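Local coordinates for methionine-binding lipoprotein MetQ (Bacillus subtilis subsp. subtilis, PDB 4GOT) that binds methionine and probably hands it to the membrane permease of the MetNPQ ABC importer, which also takes up methionine sulfoxide, at residues Y59-P64 with I207-K212; E87-Y92 with F176-Y181; L102-T107 with P150-F155. All coordinates share one frame; numbering follows the deposited sequence.

Contact 1: residues Y59-P64 with I207-K212; sequences YFQHIP and IIAVRK. With MSE (selenomethionine), chain B.
Strand 206-211 runs antiparallel to the end of strand 57-62, and the bond from I207 N to Q61 O, 2.9 Å long, ties the two segments just past the corner the first makes at F60. The donor lies nearly along the C=O axis of Q61. Beyond it, a water bridges the segments. It accepts from F60 N and Q61 NE2 and sits 2.7 Å from I207 O, to which it donates.

With CG anti to the backbone N (chi1 180°), the Y59 ring extends past I208, whose CD1 lies 3.4 Å from Y59 CB. The carbonyl oxygen of I207 comes to the ring edge instead, near its plane. The Y59 hydroxyl is bonded away from this pair, to H85 ND1.

The Q61 amide reaches the neighbouring strand, where Q61 NE2 comes 3.5 Å from A209 CB. Its OE1 accepts from N47 ND2, so both ends of the amide have partners. I63 and I207 meet at about a right angle, through I63 CG1 and I207 CG2.

The pocket lies beside this contact. The selenium of the bound selenomethionine rests over one face of the H62 ring, 3.2 Å from H62 NE2. That nitrogen bonds to E116, while H62 ND1 caps Y65 N at the start of helix 63-72. The ring is thus fixed from two sides. The F60 ring, stacked on Y46, lies near the ligand methyl, with F60 CE2 3.7 Å from MSE CE.

Strand 206-211 lies between strands 57-62 and 78-86 in the mixed sheet of one lobe, and I208 packs on M224 and L227 of helix 218-227.

Contact 2: residues E87-Y92 with F176-Y181; sequences EPFGIY and FINVNY. With MSE (selenomethionine), chain B.
E87 reaches across to V179 and N180 at the start of helix 179-184. Its CB touches V179, 3.6 Å from V179 CB, and its CG keeps to the same isopropyl group. The chain is extended from there (chi2 170°), which brings the carboxylate to the helix end. E87 OE1 accepts from the amino nitrogen of the ligand, with MSE N at 2.9 Å, and takes a weak bond from N180 N. E87 OE2 bonds to H85 NE2. A water joins E87 O, V179 N and the ligand OXT.

Further along, I177 N donates to G90 O at 3.0 Å, the bond of an antiparallel hydrogen-bonded pair. I91 CG1 lies over one face of the F176 ring, 3.9 Å from its centroid. I177 CD1 sits likewise over the Y92 ring. The Y92 hydroxyl reaches I177 O through a second water. F176 CD2 lies over a face of the F89 ring, 3.9 Å from F89 CE2; the two planes are turned 45° apart. F89 also packs on M120 and M123 of helix 117-126. An alanine here would probably open a gap among F176, M120 and M123, and R119, a ligand-pocket residue that the ring touches, would be likely to lose one packing neighbour.

The chemistry divides in two. Aromatic and aliphatic groups join the strands, while polar groups at the helix start face the ligand. The carboxylate of E87 would suit a positively charged amino group, and the helix end probably steadies its negative charge.

Contact 3: residues L102-T107 with P150-F155; sequences LPDGAT and PKNLEF
A type II beta turn from P103 to A106 meets K151 and L153 where the parallel strands 107-111 and 154-158 begin, at the outer edge of one lobe of the two-lobed solute-binding fold. The turn is closed by A106 N, which donates to P103 O at 3.1 Å. G105 has the positive phi (79°) of the third position of such a turn.

Three bonds cross the contact, each to a backbone carbonyl. G105 N donates to K151 O at 2.8 Å. The same oxygen takes a CA-H...O contact from D104 CA, so two neighbouring residues use it. E154 N donates to A106 O, also at 2.8 Å, and this bond opens the parallel pairing of T107 with E154. The third donor is the ammonium group of K151. Its side chain bends at chi2 (-148°) and again at chi4, and so brings K151 NZ to 2.8 Å from L102 O, nearly in line with the carbonyl. The carboxylate of D104 is not its partner: D104 OD1 stays 5.5 Å from K151 NZ.

Other donors are met nearby. T107 N bonds to D173 OD2, and L153 N to N149 OD1. E154 is also hydrogen-bonded to I108 through the backbone, which carries the sheet onward. E154 O is approached by T107 CA at 3.3 Å.

Apart from these bonds, A106 CB touches one branch of L153, with L153 CD2 3.8 Å away.

How the contacts relate
Contacts 1 and 2 are buried and both touch the bound selenomethionine, from different sheets. Contact 1 belongs to the six-stranded sheet and meets the side chain of the ligand; contact 2 belongs to the five-stranded sheet and meets its amino and carboxylate ends. Their centres lie about 19 Å apart. Contact 3 joins the same sheet as contact 2 but at its far edge, partly exposed, with its centre about 35 Å from that of contact 1. The chemistry follows the place. The two inner contacts mix apolar side chains with polar groups and bridging waters, whereas contact 3 relies mainly on backbone carbonyls and one lysine.

Contact 1: residues Y59-P64 with I207-K212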
loop_
_atom_site.group_PDB
_atom_site.type_symbol
_atom_site.label_atom_id
_atom_site.label_comp_id
_atom_site.label_asym_id
_atom_site.label_seq_id
_atom_site.Cartn_x
_atom_site.Cartn_y
_atom_site.Cartn_z
ATOM N N TYR A 59 9.791 4.060 0.608
ATOM C CA TYR A 59 9.076 3.131 1.487
ATOM C C TYR A 59 7.607 3.559 1.396
ATOM O O TYR A 59 7.159 4.505 2.094
ATOM C CB TYR A 59 9.613 3.314 2.908
ATOM C CG TYR A 59 9.013 2.468 3.983
ATOM C CD1 TYR A 59 8.486 1.223 3.715
ATOM C CD2 TYR A 59 9.056 2.895 5.316
ATOM C CE1 TYR A 59 7.972 0.460 4.731
ATOM C CE2 TYR A 59 8.552 2.124 6.340
ATOM C CZ TYR A 59 7.988 0.927 6.049
ATOM O OH TYR A 59 7.511 0.132 7.043
ATOM N N PHE A 60 6.900 2.934 0.458
ATOM C CA PHE A 60 5.501 3.294 0.153
ATOM C C PHE A 60 4.688 2.254 -0.620
ATOM O O PHE A 60 3.470 2.358 -0.593
ATOM C CB PHE A 60 5.415 4.660 -0.598
ATOM C CG PHE A 60 5.606 4.529 -2.081
ATOM C CD1 PHE A 60 6.848 4.199 -2.606
ATOM C CD2 PHE A 60 4.511 4.594 -2.953
ATOM C CE1 PHE A 60 7.005 4.005 -3.972
ATOM C CE2 PHE A 60 4.668 4.420 -4.322
ATOM C CZ PHE A 60 5.926 4.136 -4.825
ATOM N N GLN A 61 5.323 1.269 -1.290
ATOM C CA GLN A 61 4.634 0.408 -2.286
ATOM C C GLN A 61 4.804 -1.055 -2.015
ATOM O O GLN A 61 5.609 -1.433 -1.182
ATOM C CB GLN A 61 5.212 0.697 -3.689
ATOM C CG GLN A 61 6.602 0.095 -3.939
ATOM C CD GLN A 61 7.372 0.772 -5.044
ATOM O OE1 GLN A 61 6.890 0.900 -6.171
ATOM N NE2 GLN A 61 8.606 1.215 -4.730
ATOM N N HIS A 62 4.126 -1.884 -2.796
ATOM C CA HIS A 62 4.342 -3.352 -2.763
ATOM C C HIS A 62 4.983 -3.780 -4.100
ATOM O O HIS A 62 5.175 -2.957 -4.984
ATOM C CB HIS A 62 3.032 -4.116 -2.504
ATOM C CG HIS A 62 1.827 -3.549 -3.215
ATOM N ND1 HIS A 62 1.657 -3.591 -4.594
ATOM C CD2 HIS A 62 0.718 -2.947 -2.721
ATOM C CE1 HIS A 62 0.511 -3.010 -4.911
ATOM N NE2 HIS A 62 -0.064 -2.577 -3.799
ATOM N N ILE A 63 5.342 -5.055 -4.220
ATOM C CA ILE A 63 6.063 -5.552 -5.401
ATOM C C ILE A 63 5.207 -5.400 -6.693
ATOM O O ILE A 63 5.730 -4.944 -7.703
ATOM C CB ILE A 63 6.604 -7.005 -5.207
ATOM C CG1 ILE A 63 7.751 -7.064 -4.185
ATOM C CG2 ILE A 63 7.006 -7.667 -6.543
ATOM C CD1 ILE A 63 7.895 -8.425 -3.526
ATOM N N PRO A 64 3.891 -5.753 -6.646
ATOM C CA PRO A 64 3.050 -5.545 -7.844
ATOM C C PRO A 64 3.040 -4.068 -8.293
ATOM O O PRO A 64 3.109 -3.780 -9.494
ATOM C CB PRO A 64 1.688 -6.055 -7.375
ATOM C CG PRO A 64 2.048 -7.220 -6.456
ATOM C CD PRO A 64 3.191 -6.602 -5.650
ATOM N N ILE A 207 7.423 -2.532 0.822
ATOM C CA ILE A 207 8.831 -2.808 0.697
ATOM C C ILE A 207 9.644 -1.510 0.736
ATOM O O ILE A 207 9.107 -0.384 0.552
ATOM C CB ILE A 207 9.152 -3.562 -0.629
ATOM C CG1 ILE A 207 8.900 -2.678 -1.857
ATOM C CG2 ILE A 207 8.418 -4.920 -0.670
ATOM C CD1 ILE A 207 9.436 -3.120 -3.215
ATOM N N ILE A 208 10.935 -1.710 0.974
ATOM C CA ILE A 208 11.944 -0.735 0.679
ATOM C C ILE A 208 12.437 -0.980 -0.746
ATOM O O ILE A 208 12.809 -2.089 -1.095
ATOM C CB ILE A 208 13.084 -0.770 1.709
ATOM C CG1 ILE A 208 12.525 -0.470 3.110
ATOM C CG2 ILE A 208 14.177 0.199 1.287
ATOM C CD1 ILE A 208 12.095 0.983 3.368
ATOM N N ALA A 209 12.360 0.053 -1.573
ATOM C CA ALA A 209 12.924 0.018 -2.935
ATOM C C ALA A 209 14.126 0.964 -3.036
ATOM O O ALA A 209 14.129 2.055 -2.408
ATOM C CB ALA A 209 11.866 0.369 -3.975
ATOM N N VAL A 210 15.126 0.522 -3.810
ATOM C CA VAL A 210 16.361 1.254 -4.067
ATOM C C VAL A 210 16.664 1.169 -5.563
ATOM O O VAL A 210 15.997 0.434 -6.303
ATOM C CB VAL A 210 17.534 0.704 -3.187
ATOM C CG1 VAL A 210 17.209 0.849 -1.675
ATOM C CG2 VAL A 210 17.853 -0.766 -3.537
ATOM N N ARG A 211 17.654 1.932 -6.015
ATOM C CA ARG A 211 18.149 1.801 -7.378
ATOM C C ARG A 211 18.942 0.496 -7.561
ATOM O O ARG A 211 19.530 -0.027 -6.618
ATOM C CB ARG A 211 18.981 3.027 -7.772
ATOM C CG ARG A 211 18.127 4.272 -7.929
ATOM C CD ARG A 211 18.904 5.452 -8.539
ATOM N NE ARG A 211 19.977 5.807 -7.624
ATOM C CZ ARG A 211 19.815 6.419 -6.453
ATOM N NH1 ARG A 211 18.625 6.792 -6.025
ATOM N NH2 ARG A 211 20.866 6.651 -5.685
ATOM N N LYS A 212 18.908 -0.051 -8.773
ATOM C CA LYS A 212 19.554 -1.333 -9.072
ATOM C C LYS A 212 21.033 -1.177 -8.774
ATOM O O LYS A 212 21.614 -0.163 -9.091
ATOM C CB LYS A 212 19.328 -1.719 -10.545
ATOM C CG LYS A 212 19.932 -3.037 -11.043
ATOM C CD LYS A 212 20.251 -2.907 -12.541
ATOM C CE LYS A 212 20.266 -4.241 -13.287
ATOM N NZ LYS A 212 21.578 -4.935 -13.174
HETATM N N MSE B 300 0.582 1.326 1.464
HETATM C CA MSE B 300 -0.316 0.926 0.341
HETATM C C MSE B 300 -0.993 -0.467 0.569
HETATM O O MSE B 300 -0.275 -1.377 0.885
HETATM O OXT MSE B 300 -2.210 -0.742 0.410
HETATM C CB MSE B 300 0.517 0.860 -0.949
HETATM C CG MSE B 300 -0.261 0.764 -2.223
HETATM SE SE MSE B 300 0.887 0.467 -3.809
HETATM C CE MSE B 300 1.606 2.427 -4.006
HETATM O O HOH W 1 8.674 1.301 -1.519
#

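Contact 2: residues E87-Y92 with F176-Y181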
loop_
_atom_site.group_PDB
_atom_site.type_symbol
_atom_site.label_atom_id
_atom_site.label_comp_id
_atom_site.label_asym_id
_atom_site.label_seq_id
_atom_site.Cartn_x
_atom_site.Cartn_y
_atom_site.Cartn_z
ATOM N N GLU A 87 -0.417 -4.059 4.862
ATOM C CA GLU A 87 -1.619 -3.268 5.179
ATOM C C GLU A 87 -2.855 -3.933 4.537
ATOM O O GLU A 87 -3.182 -3.647 3.403
ATOM C CB GLU A 87 -1.487 -1.848 4.601
ATOM C CG GLU A 87 -0.433 -0.991 5.242
ATOM C CD GLU A 87 -0.179 0.304 4.466
ATOM O OE1 GLU A 87 -1.087 0.835 3.782
ATOM O OE2 GLU A 87 0.969 0.778 4.540
ATOM N N PRO A 88 -3.531 -4.858 5.245
ATOM C CA PRO A 88 -4.764 -5.392 4.646
ATOM C C PRO A 88 -5.767 -4.279 4.213
ATOM O O PRO A 88 -6.141 -3.395 5.008
ATOM C CB PRO A 88 -5.312 -6.287 5.749
ATOM C CG PRO A 88 -4.087 -6.759 6.447
ATOM C CD PRO A 88 -3.183 -5.558 6.488
ATOM N N PHE A 89 -6.103 -4.320 2.911
ATOM C CA PHE A 89 -6.989 -3.395 2.220
ATOM C C PHE A 89 -8.393 -3.365 2.860
ATOM O O PHE A 89 -8.917 -4.396 3.356
ATOM C CB PHE A 89 -7.125 -3.893 0.767
ATOM C CG PHE A 89 -7.197 -2.819 -0.290
ATOM C CD1 PHE A 89 -7.036 -1.479 -0.020
ATOM C CD2 PHE A 89 -7.330 -3.210 -1.605
ATOM C CE1 PHE A 89 -7.079 -0.529 -1.020
ATOM C CE2 PHE A 89 -7.343 -2.255 -2.625
ATOM C CZ PHE A 89 -7.221 -0.902 -2.327
ATOM N N GLY A 90 -8.981 -2.178 2.848
ATOM C CA GLY A 90 -10.323 -1.960 3.378
ATOM C C GLY A 90 -11.335 -1.404 2.368
ATOM O O GLY A 90 -10.984 -0.605 1.432
ATOM N N ILE A 91 -12.587 -1.836 2.576
ATOM C CA ILE A 91 -13.768 -1.249 1.968
ATOM C C ILE A 91 -14.619 -0.561 3.036
ATOM O O ILE A 91 -14.817 -1.102 4.138
ATOM C CB ILE A 91 -14.661 -2.282 1.262
ATOM C CG1 ILE A 91 -13.822 -3.102 0.252
ATOM C CG2 ILE A 91 -15.837 -1.534 0.610
ATOM C CD1 ILE A 91 -14.467 -4.402 -0.206
ATOM N N TYR A 92 -15.095 0.641 2.687
ATOM C CA TYR A 92 -15.744 1.563 3.605
ATOM C C TYR A 92 -17.085 2.011 2.987
ATOM O O TYR A 92 -17.211 2.111 1.757
ATOM C CB TYR A 92 -14.851 2.789 3.794
ATOM C CG TYR A 92 -13.559 2.502 4.536
ATOM C CD1 TYR A 92 -12.460 1.936 3.873
ATOM C CD2 TYR A 92 -13.429 2.809 5.890
ATOM C CE1 TYR A 92 -11.282 1.669 4.536
ATOM C CE2 TYR A 92 -12.248 2.548 6.560
ATOM C CZ TYR A 92 -11.172 1.977 5.878
ATOM O OH TYR A 92 -9.981 1.705 6.525
ATOM N N PHE A 176 -13.070 1.743 -1.793
ATOM C CA PHE A 176 -11.750 1.180 -1.412
ATOM C C PHE A 176 -10.824 2.276 -0.907
ATOM O O PHE A 176 -10.709 3.321 -1.554
ATOM C CB PHE A 176 -11.070 0.448 -2.576
ATOM C CG PHE A 176 -11.704 -0.890 -2.905
ATOM C CD1 PHE A 176 -12.763 -0.960 -3.802
ATOM C CD2 PHE A 176 -11.241 -2.062 -2.344
ATOM C CE1 PHE A 176 -13.378 -2.185 -4.114
ATOM C CE2 PHE A 176 -11.839 -3.293 -2.656
ATOM C CZ PHE A 176 -12.903 -3.355 -3.545
ATOM N N ILE A 177 -10.196 2.050 0.251
ATOM C CA ILE A 177 -9.187 3.004 0.797
ATOM C C ILE A 177 -7.969 2.170 1.295
ATOM O O ILE A 177 -8.111 1.222 2.112
ATOM C CB ILE A 177 -9.720 3.909 1.955
ATOM C CG1 ILE A 177 -11.150 4.433 1.682
ATOM C CG2 ILE A 177 -8.768 5.081 2.182
ATOM C CD1 ILE A 177 -11.788 5.213 2.829
ATOM N N ASN A 178 -6.784 2.520 0.801
ATOM C CA ASN A 178 -5.525 1.905 1.235
ATOM C C ASN A 178 -5.313 2.303 2.695
ATOM O O ASN A 178 -5.562 3.457 3.036
ATOM C CB ASN A 178 -4.340 2.452 0.422
ATOM C CG ASN A 178 -4.375 2.053 -1.056
ATOM O OD1 ASN A 178 -3.898 0.981 -1.429
ATOM N ND2 ASN A 178 -4.944 2.898 -1.886
ATOM N N VAL A 179 -4.807 1.393 3.528
ATOM C CA VAL A 179 -4.606 1.699 4.959
ATOM C C VAL A 179 -3.811 3.018 5.189
ATOM O O VAL A 179 -4.161 3.800 6.059
ATOM C CB VAL A 179 -3.923 0.535 5.721
ATOM C CG1 VAL A 179 -3.609 0.967 7.169
ATOM C CG2 VAL A 179 -4.743 -0.767 5.659
ATOM N N ASN A 180 -2.745 3.271 4.443
ATOM C CA ASN A 180 -1.968 4.521 4.659
ATOM C C ASN A 180 -2.792 5.821 4.539
ATOM O O ASN A 180 -2.695 6.732 5.377
ATOM C CB ASN A 180 -0.724 4.603 3.760
ATOM C CG ASN A 180 -1.027 4.920 2.302
ATOM O OD1 ASN A 180 -1.447 4.027 1.526
ATOM N ND2 ASN A 180 -0.713 6.164 1.880
ATOM N N TYR A 181 -3.646 5.878 3.516
ATOM C CA TYR A 181 -4.527 7.028 3.312
ATOM C C TYR A 181 -5.729 6.996 4.215
ATOM O O TYR A 181 -6.173 8.060 4.656
ATOM C CB TYR A 181 -4.915 7.124 1.852
ATOM C CG TYR A 181 -3.783 7.585 1.003
ATOM C CD1 TYR A 181 -3.046 8.728 1.363
ATOM C CD2 TYR A 181 -3.454 6.923 -0.198
ATOM C CE1 TYR A 181 -1.993 9.170 0.578
ATOM C CE2 TYR A 181 -2.419 7.382 -0.996
ATOM C CZ TYR A 181 -1.696 8.499 -0.610
ATOM O OH TYR A 181 -0.647 8.966 -1.385
HETATM N N MSE B 300 0.582 1.326 1.464
HETATM C CA MSE B 300 -0.316 0.926 0.341
HETATM C C MSE B 300 -0.993 -0.467 0.569
HETATM O O MSE B 300 -0.275 -1.377 0.885
HETATM O OXT MSE B 300 -2.210 -0.742 0.410
HETATM C CB MSE B 300 0.517 0.860 -0.949
HETATM C CG MSE B 300 -0.261 0.764 -2.223
HETATM SE SE MSE B 300 0.887 0.467 -3.809
HETATM C CE MSE B 300 1.606 2.427 -4.006
HETATM O O HOH W 2 -4.084 -1.005 2.141
HETATM O O HOH W 3 -7.957 0.787 4.984
#

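Contact 3: residues L102-T107 with P150-F155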
loop_
_atom_site.group_PDB
_atom_site.type_symbol
_atom_site.label_atom_id
_atom_site.label_comp_id
_atom_site.label_asym_id
_atom_site.label_seq_id
_atom_site.Cartn_x
_atom_site.Cartn_y
_atom_site.Cartn_z
ATOM N N LEU A 102 -25.535 -4.423 -0.297
ATOM C CA LEU A 102 -25.556 -3.582 -1.493
ATOM C C LEU A 102 -26.660 -4.035 -2.443
ATOM O O LEU A 102 -26.915 -5.246 -2.591
ATOM C CB LEU A 102 -24.201 -3.581 -2.232
ATOM C CG LEU A 102 -22.944 -3.078 -1.499
ATOM C CD1 LEU A 102 -21.689 -3.439 -2.298
ATOM C CD2 LEU A 102 -23.033 -1.590 -1.185
ATOM N N PRO A 103 -27.337 -3.065 -3.076
ATOM C CA PRO A 103 -28.450 -3.338 -3.968
ATOM C C PRO A 103 -27.995 -3.498 -5.405
ATOM O O PRO A 103 -26.884 -3.085 -5.749
ATOM C CB PRO A 103 -29.283 -2.065 -3.838
ATOM C CG PRO A 103 -28.237 -0.991 -3.691
ATOM C CD PRO A 103 -27.153 -1.614 -2.860
ATOM N N ASP A 104 -28.854 -4.038 -6.258
ATOM C CA ASP A 104 -28.559 -4.054 -7.698
ATOM C C ASP A 104 -28.244 -2.665 -8.206
ATOM O O ASP A 104 -28.888 -1.715 -7.797
ATOM C CB ASP A 104 -29.719 -4.628 -8.527
ATOM C CG ASP A 104 -29.524 -6.093 -8.828
ATOM O OD1 ASP A 104 -29.168 -6.842 -7.891
ATOM O OD2 ASP A 104 -29.691 -6.484 -10.002
ATOM N N GLY A 105 -27.261 -2.565 -9.095
ATOM C CA GLY A 105 -26.832 -1.290 -9.638
ATOM C C GLY A 105 -25.924 -0.475 -8.739
ATOM O O GLY A 105 -25.538 0.640 -9.105
ATOM N N ALA A 106 -25.561 -1.022 -7.574
ATOM C CA ALA A 106 -24.710 -0.303 -6.637
ATOM C C ALA A 106 -23.405 0.126 -7.335
ATOM O O ALA A 106 -22.917 -0.571 -8.259
ATOM C CB ALA A 106 -24.438 -1.137 -5.381
ATOM N N THR A 107 -22.914 1.299 -6.918
ATOM C CA THR A 107 -21.647 1.925 -7.389
ATOM C C THR A 107 -20.503 1.653 -6.407
ATOM O O THR A 107 -20.591 1.992 -5.191
ATOM C CB THR A 107 -21.713 3.459 -7.479
ATOM O OG1 THR A 107 -22.661 3.858 -8.463
ATOM C CG2 THR A 107 -20.320 4.039 -7.854
ATOM N N PRO A 150 -23.865 -10.502 -10.770
ATOM C CA PRO A 150 -25.337 -10.638 -10.708
ATOM C C PRO A 150 -26.083 -9.446 -10.049
ATOM O O PRO A 150 -27.300 -9.333 -10.201
ATOM C CB PRO A 150 -25.541 -11.940 -9.927
ATOM C CG PRO A 150 -24.292 -12.116 -9.130
ATOM C CD PRO A 150 -23.182 -11.498 -9.931
ATOM N N LYS A 151 -25.360 -8.586 -9.336
ATOM C CA LYS A 151 -25.938 -7.375 -8.778
ATOM C C LYS A 151 -25.719 -6.204 -9.721
ATOM O O LYS A 151 -26.041 -5.079 -9.370
ATOM C CB LYS A 151 -25.349 -7.039 -7.403
ATOM C CG LYS A 151 -25.511 -8.113 -6.352
ATOM C CD LYS A 151 -25.651 -7.547 -4.945
ATOM C CE LYS A 151 -26.222 -8.596 -3.986
ATOM N NZ LYS A 151 -27.087 -7.977 -2.940
ATOM N N ASN A 152 -25.175 -6.453 -10.911
ATOM C CA ASN A 152 -24.897 -5.378 -11.887
ATOM C C ASN A 152 -24.257 -4.124 -11.275
ATOM O O ASN A 152 -24.707 -2.979 -11.455
ATOM C CB ASN A 152 -26.159 -5.047 -12.662
ATOM C CG ASN A 152 -26.618 -6.211 -13.489
ATOM O OD1 ASN A 152 -27.692 -6.742 -13.274
ATOM N ND2 ASN A 152 -25.775 -6.645 -14.415
ATOM N N LEU A 153 -23.171 -4.384 -10.560
ATOM C CA LEU A 153 -22.402 -3.354 -9.906
ATOM C C LEU A 153 -21.820 -2.477 -11.002
ATOM O O LEU A 153 -21.506 -2.984 -12.084
ATOM C CB LEU A 153 -21.314 -3.990 -9.010
ATOM C CG LEU A 153 -21.815 -4.898 -7.874
ATOM C CD1 LEU A 153 -20.668 -5.563 -7.133
ATOM C CD2 LEU A 153 -22.640 -4.082 -6.893
ATOM N N GLU A 154 -21.750 -1.164 -10.737
ATOM C CA GLU A 154 -21.089 -0.203 -11.603
ATOM C C GLU A 154 -19.820 0.309 -10.880
ATOM O O GLU A 154 -19.806 0.409 -9.639
ATOM C CB GLU A 154 -22.078 0.931 -11.926
ATOM C CG GLU A 154 -23.327 0.446 -12.680
ATOM C CD GLU A 154 -24.506 1.408 -12.598
ATOM O OE1 GLU A 154 -24.330 2.548 -12.112
ATOM O OE2 GLU A 154 -25.615 1.027 -13.022
ATOM N N PHE A 155 -18.767 0.630 -11.629
ATOM C CA PHE A 155 -17.495 0.992 -11.017
ATOM C C PHE A 155 -17.060 2.390 -11.441
ATOM O O PHE A 155 -17.224 2.754 -12.604
ATOM C CB PHE A 155 -16.402 -0.015 -11.359
ATOM C CG PHE A 155 -16.769 -1.452 -11.035
ATOM C CD1 PHE A 155 -16.483 -1.999 -9.800
ATOM C CD2 PHE A 155 -17.368 -2.247 -11.978
ATOM C CE1 PHE A 155 -16.810 -3.326 -9.492
ATOM C CE2 PHE A 155 -17.705 -3.574 -11.680
ATOM C CZ PHE A 155 -17.427 -4.109 -10.432
#